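Local coordinates for uncharacterized protein (Bacteroides uniformis, PDB 4IYK) that is of unknown function but is a putative carbohydrate-binding protein built of two all-beta domains, one transthyretin-like and one related to the E-set group, at residues S20-Q25 with V98-V103; I104-V109 with R214-P219. One frame throughout, in Å; residues are numbered along the deposited sequence.

Interaction 1 of 2, residues S20-Q25 with V98-V103; sequences SILDEQ and VYDFKV. With EDO (1,2-ethanediol), chain I; EDO (1,2-ethanediol), chain D.
The ring of F101 carries the CD1 methyl of I21 obliquely beside it, 3.8 Å from CD2, while one of its faces has Y99 CD1 above the centre. The Y99 ring in turn bears C1 of an ethanediol (chain D) over one face, offset toward the rim, and O2 of a second (chain I) in plane at its edge, where Y99 OH and that O2 share a hydrogen bond of 3.1 Å. An alanine in place of Y99 would probably leave this ethanediol without its phenolic mate and take away the ring carbon over the F101 face. Strands 15-23 and 95-103 run parallel here, in a mixed sheet of the transthyretin-like domain: L22 N gives a nearly straight bond of 2.8 Å to F101 O, and V103 N a more bent one, 150° at the hydrogen, to L22 O. I21 and F101 share the buried face, as apolar side chains suit; I21 CG2 meets V103 CG1 at 3.9 Å. L22 shares the other face with K102, and its CD1 comes within 3.9 Å of D100 CB. D100 OD1 takes a weak bond from S20 N and another from a water. At the strand's last residue, D23 OD1 accepts from Q25 N, an Asx turn, and OD2 is bridged to R108.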
# COMPACT_ATOMS: atom_id res chain seq x y z
N SER A 20 4.26 4.35 12.51
CA SER A 20 4.43 3.89 11.15
C SER A 20 4.28 2.41 11.00
O SER A 20 4.56 1.67 11.94
CB SER A 20 5.83 4.28 10.66
OG SER A 20 6.02 5.68 10.61
N ILE A 21 3.86 1.98 9.79
CA ILE A 21 3.84 0.57 9.40
C ILE A 21 5.18 0.37 8.71
O ILE A 21 5.44 1.00 7.67
CB ILE A 21 2.63 0.14 8.51
CG1 ILE A 21 1.24 0.54 9.14
CG2 ILE A 21 2.70 -1.39 8.20
CD1 ILE A 21 0.92 -0.04 10.63
N LEU A 22 6.03 -0.46 9.29
CA LEU A 22 7.38 -0.67 8.77
C LEU A 22 7.65 -2.13 8.41
O LEU A 22 7.21 -3.05 9.10
CB LEU A 22 8.44 -0.22 9.79
CG LEU A 22 8.42 1.23 10.26
CD1 LEU A 22 9.45 1.46 11.38
CD2 LEU A 22 8.62 2.21 9.08
N ASP A 23 8.43 -2.31 7.34
CA ASP A 23 8.87 -3.63 6.91
C ASP A 23 9.90 -4.14 7.94
O ASP A 23 10.91 -3.47 8.18
CB ASP A 23 9.50 -3.48 5.51
CG ASP A 23 9.86 -4.78 4.84
OD1 ASP A 23 10.55 -5.61 5.47
OD2 ASP A 23 9.54 -4.93 3.65
N GLU A 24 9.60 -5.25 8.60
CA GLU A 24 10.47 -5.87 9.61
C GLU A 24 11.90 -6.13 9.07
O GLU A 24 12.87 -6.04 9.83
CB GLU A 24 9.81 -7.19 10.10
CG GLU A 24 10.75 -8.29 10.56
CD GLU A 24 10.39 -9.65 10.00
OE1 GLU A 24 10.73 -9.93 8.83
OE2 GLU A 24 9.72 -10.43 10.72
N GLN A 25 12.02 -6.44 7.75
CA GLN A 25 13.32 -6.76 7.15
C GLN A 25 14.08 -5.51 6.71
O GLN A 25 15.22 -5.37 7.11
CB GLN A 25 13.16 -7.73 5.97
CG GLN A 25 14.48 -8.27 5.40
CD GLN A 25 14.24 -9.12 4.18
OE1 GLN A 25 13.80 -10.27 4.27
NE2 GLN A 25 14.50 -8.58 2.99
N VAL A 98 3.80 7.02 20.81
CA VAL A 98 4.38 6.72 19.51
C VAL A 98 4.55 5.19 19.43
O VAL A 98 4.84 4.59 20.45
CB VAL A 98 5.69 7.55 19.23
CG1 VAL A 98 6.78 7.27 20.27
CG2 VAL A 98 6.22 7.33 17.82
N TYR A 99 4.21 4.54 18.28
CA TYR A 99 4.38 3.09 18.13
C TYR A 99 4.45 2.69 16.65
O TYR A 99 3.52 2.91 15.86
CB TYR A 99 3.29 2.27 18.85
CG TYR A 99 3.64 0.80 19.03
CD1 TYR A 99 3.41 -0.13 18.01
CD2 TYR A 99 4.20 0.34 20.21
CE1 TYR A 99 3.73 -1.47 18.17
CE2 TYR A 99 4.52 -1.02 20.39
CZ TYR A 99 4.28 -1.92 19.36
OH TYR A 99 4.59 -3.25 19.51
N ASP A 100 5.57 2.06 16.31
CA ASP A 100 5.80 1.56 14.96
C ASP A 100 5.53 0.06 14.94
O ASP A 100 5.95 -0.65 15.84
CB ASP A 100 7.24 1.88 14.52
CG ASP A 100 7.54 3.36 14.35
OD1 ASP A 100 6.58 4.14 14.10
OD2 ASP A 100 8.72 3.75 14.46
N PHE A 101 4.78 -0.41 13.94
CA PHE A 101 4.51 -1.84 13.82
C PHE A 101 5.44 -2.41 12.74
O PHE A 101 5.58 -1.80 11.67
CB PHE A 101 3.01 -2.08 13.46
CG PHE A 101 2.02 -1.60 14.49
CD1 PHE A 101 1.61 -2.43 15.53
CD2 PHE A 101 1.45 -0.34 14.39
CE1 PHE A 101 0.67 -1.99 16.47
CE2 PHE A 101 0.51 0.11 15.33
CZ PHE A 101 0.12 -0.72 16.36
N LYS A 102 6.08 -3.54 13.02
CA LYS A 102 7.00 -4.29 12.15
C LYS A 102 6.23 -5.44 11.49
O LYS A 102 5.62 -6.25 12.18
CB LYS A 102 8.21 -4.82 12.94
CG LYS A 102 8.90 -3.78 13.83
CD LYS A 102 10.02 -3.02 13.14
CE LYS A 102 10.87 -2.25 14.12
NZ LYS A 102 11.73 -3.13 14.97
N VAL A 103 6.21 -5.48 10.16
CA VAL A 103 5.38 -6.43 9.41
C VAL A 103 6.16 -7.14 8.29
O VAL A 103 7.27 -6.72 7.93
CB VAL A 103 4.13 -5.67 8.83
CG1 VAL A 103 3.44 -4.79 9.88
CG2 VAL A 103 4.48 -4.84 7.58
C1 EDO I . 5.22 -6.81 15.95
O1 EDO I . 5.75 -7.46 14.79
C2 EDO I . 5.07 -5.29 15.70
O2 EDO I . 4.47 -4.70 16.82
C1 EDO D . 7.94 -0.27 18.56
O1 EDO D . 8.29 -1.32 17.67
C2 EDO D . 8.50 1.07 18.01
O2 EDO D . 7.76 2.17 18.52
O HOH W 1 6.85 6.75 13.64

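Interaction 2 of 2, residues I104-V109 with R214-P219; sequences IPYIRV and RHNYAP. With EDO (1,2-ethanediol), chain E.
The amide of N216 reaches across to the backbone of I107, where OD1 accepts from I107 N at 3.1 Å. The N-H comes from above the carbonyl plane, 67° out of it, and the bond is bent, with an angle of 138° at the hydrogen. CG stands beside the backbone N of N216 (chi1 -73°), and the amide ends among P105, Y106 and I107: P105 CB lies 3.6 Å from ND2, and Y106 CB is a similar distance from OD1. ND2 has its hydrogen-bond partner in N81 O, so the one amide joins the start of the E-set-related part to a loop of the transthyretin-like part. Asparagine suits this buried spot because its carbonyl and NH2 serve a donor and an acceptor of two separate backbones.

Farther along, the contact turns apolar. V109 CG1 rests 3.8 Å from A218 CB, and CG2 lies against the backbone between Y217 and A218; the small methyl of alanine lets the branched valine come close. A water joins the backbones beside them, accepting from V109 N and donating to Y217 O at 2.7 Å.

The start of strand 107-117 thus meets the start of strand 216-224 across two different sheets, with I107 also packed on strands 120-129, 135-144 and 196-206, and V109 on F125 and L127 of strand 120-129.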
# COMPACT_ATOMS: atom_id res chain seq x y z
N ILE A 104 5.56 -8.20 7.75
CA ILE A 104 6.10 -8.95 6.61
C ILE A 104 5.14 -8.68 5.47
O ILE A 104 4.05 -9.27 5.47
CB ILE A 104 6.27 -10.49 6.88
CG1 ILE A 104 7.26 -10.76 8.02
CG2 ILE A 104 6.68 -11.24 5.58
CD1 ILE A 104 7.17 -12.21 8.62
N PRO A 105 5.49 -7.77 4.50
CA PRO A 105 4.59 -7.55 3.35
C PRO A 105 4.51 -8.81 2.51
O PRO A 105 5.46 -9.60 2.53
CB PRO A 105 5.25 -6.40 2.58
CG PRO A 105 6.69 -6.48 2.92
CD PRO A 105 6.77 -7.05 4.33
N TYR A 106 3.41 -9.02 1.77
CA TYR A 106 3.35 -10.21 0.91
C TYR A 106 4.36 -10.07 -0.22
O TYR A 106 5.03 -11.03 -0.58
CB TYR A 106 1.92 -10.41 0.36
CG TYR A 106 0.89 -10.60 1.44
CD1 TYR A 106 1.06 -11.56 2.44
CD2 TYR A 106 -0.28 -9.84 1.46
CE1 TYR A 106 0.12 -11.73 3.45
CE2 TYR A 106 -1.23 -10.01 2.47
CZ TYR A 106 -1.02 -10.96 3.46
OH TYR A 106 -1.95 -11.14 4.46
N ILE A 107 4.49 -8.85 -0.75
CA ILE A 107 5.39 -8.52 -1.85
C ILE A 107 6.12 -7.20 -1.56
O ILE A 107 5.49 -6.24 -1.10
CB ILE A 107 4.57 -8.40 -3.19
CG1 ILE A 107 3.96 -9.77 -3.61
CG2 ILE A 107 5.41 -7.76 -4.34
CD1 ILE A 107 3.03 -9.70 -4.78
N ARG A 108 7.42 -7.14 -1.93
CA ARG A 108 8.22 -5.92 -1.89
C ARG A 108 8.47 -5.48 -3.33
O ARG A 108 8.90 -6.30 -4.13
CB ARG A 108 9.56 -6.15 -1.17
CG ARG A 108 9.45 -6.37 0.32
CD ARG A 108 10.82 -6.63 0.96
NE ARG A 108 10.62 -6.91 2.38
CZ ARG A 108 10.60 -8.11 2.94
NH1 ARG A 108 10.91 -9.19 2.22
NH2 ARG A 108 10.33 -8.24 4.23
N VAL A 109 8.20 -4.21 -3.68
CA VAL A 109 8.51 -3.73 -5.04
C VAL A 109 9.96 -3.26 -5.01
O VAL A 109 10.31 -2.41 -4.20
CB VAL A 109 7.55 -2.66 -5.58
CG1 VAL A 109 7.96 -2.23 -6.98
CG2 VAL A 109 6.11 -3.15 -5.57
N ARG A 214 -4.53 -7.54 -0.11
CA ARG A 214 -4.54 -6.19 -0.68
C ARG A 214 -3.21 -5.91 -1.37
O ARG A 214 -2.22 -6.60 -1.09
CB ARG A 214 -4.80 -5.12 0.41
CG ARG A 214 -6.13 -5.29 1.17
CD ARG A 214 -7.32 -5.10 0.26
NE ARG A 214 -8.55 -4.79 0.98
CZ ARG A 214 -9.69 -4.43 0.40
NH1 ARG A 214 -9.77 -4.33 -0.93
NH2 ARG A 214 -10.76 -4.15 1.13
N HIS A 215 -3.19 -4.92 -2.28
CA HIS A 215 -1.98 -4.57 -3.01
C HIS A 215 -0.86 -4.09 -2.14
O HIS A 215 -1.08 -3.35 -1.16
CB HIS A 215 -2.25 -3.43 -4.03
CG HIS A 215 -3.07 -3.81 -5.22
ND1 HIS A 215 -4.43 -3.86 -5.14
CD2 HIS A 215 -2.69 -4.04 -6.49
CE1 HIS A 215 -4.85 -4.19 -6.35
NE2 HIS A 215 -3.84 -4.26 -7.21
N ASN A 216 0.35 -4.40 -2.58
CA ASN A 216 1.59 -3.84 -2.09
C ASN A 216 1.99 -2.76 -3.11
O ASN A 216 1.61 -2.85 -4.26
CB ASN A 216 2.65 -4.90 -1.93
CG ASN A 216 2.39 -5.79 -0.74
OD1 ASN A 216 2.08 -6.96 -0.90
ND2 ASN A 216 2.51 -5.27 0.47
N TYR A 217 2.74 -1.74 -2.67
CA TYR A 217 3.10 -0.60 -3.49
C TYR A 217 4.54 -0.17 -3.36
O TYR A 217 5.17 -0.35 -2.33
CB TYR A 217 2.23 0.61 -3.05
CG TYR A 217 0.75 0.44 -3.29
CD1 TYR A 217 0.22 0.55 -4.57
CD2 TYR A 217 -0.12 0.12 -2.25
CE1 TYR A 217 -1.15 0.41 -4.80
CE2 TYR A 217 -1.48 -0.04 -2.46
CZ TYR A 217 -2.00 0.11 -3.75
OH TYR A 217 -3.34 0.01 -3.99
N ALA A 218 5.01 0.50 -4.41
CA ALA A 218 6.25 1.25 -4.46
C ALA A 218 5.88 2.70 -4.10
O ALA A 218 4.70 3.03 -4.16
CB ALA A 218 6.85 1.18 -5.85
N PRO A 219 6.82 3.59 -3.68
CA PRO A 219 6.41 4.98 -3.37
C PRO A 219 5.88 5.72 -4.61
O PRO A 219 6.27 5.42 -5.75
CB PRO A 219 7.71 5.62 -2.83
CG PRO A 219 8.60 4.45 -2.45
CD PRO A 219 8.26 3.39 -3.48
C1 EDO E . -7.77 -7.12 -3.89
O1 EDO E . -8.35 -7.61 -2.69
C2 EDO E . -8.17 -5.65 -4.14
O2 EDO E . -8.13 -4.89 -2.93
O HOH W 2 6.97 -2.33 -1.74

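Overall arrangement
Interactions 1 and 2 follow one another along the chain, their centres about 14 Å apart: V103 closes the parallel pair of the transthyretin-like part, and I104 leads directly into the contact that opens the E-set-related part. A salt bridge ties them together, D23 OD2 to R108 NE at 2.6 Å, and R108 NH1 has a second acidic partner in E128. Around this charge pair, P105 CG packs 3.3 Å from D23 OD2, and Q25 CB lies against R108 NH2. Residues 20-25 therefore touch the linking segment as well as their own sheet. The ethanediols probably come from the crystallisation liquor and so do not by themselves mark a carbohydrate site.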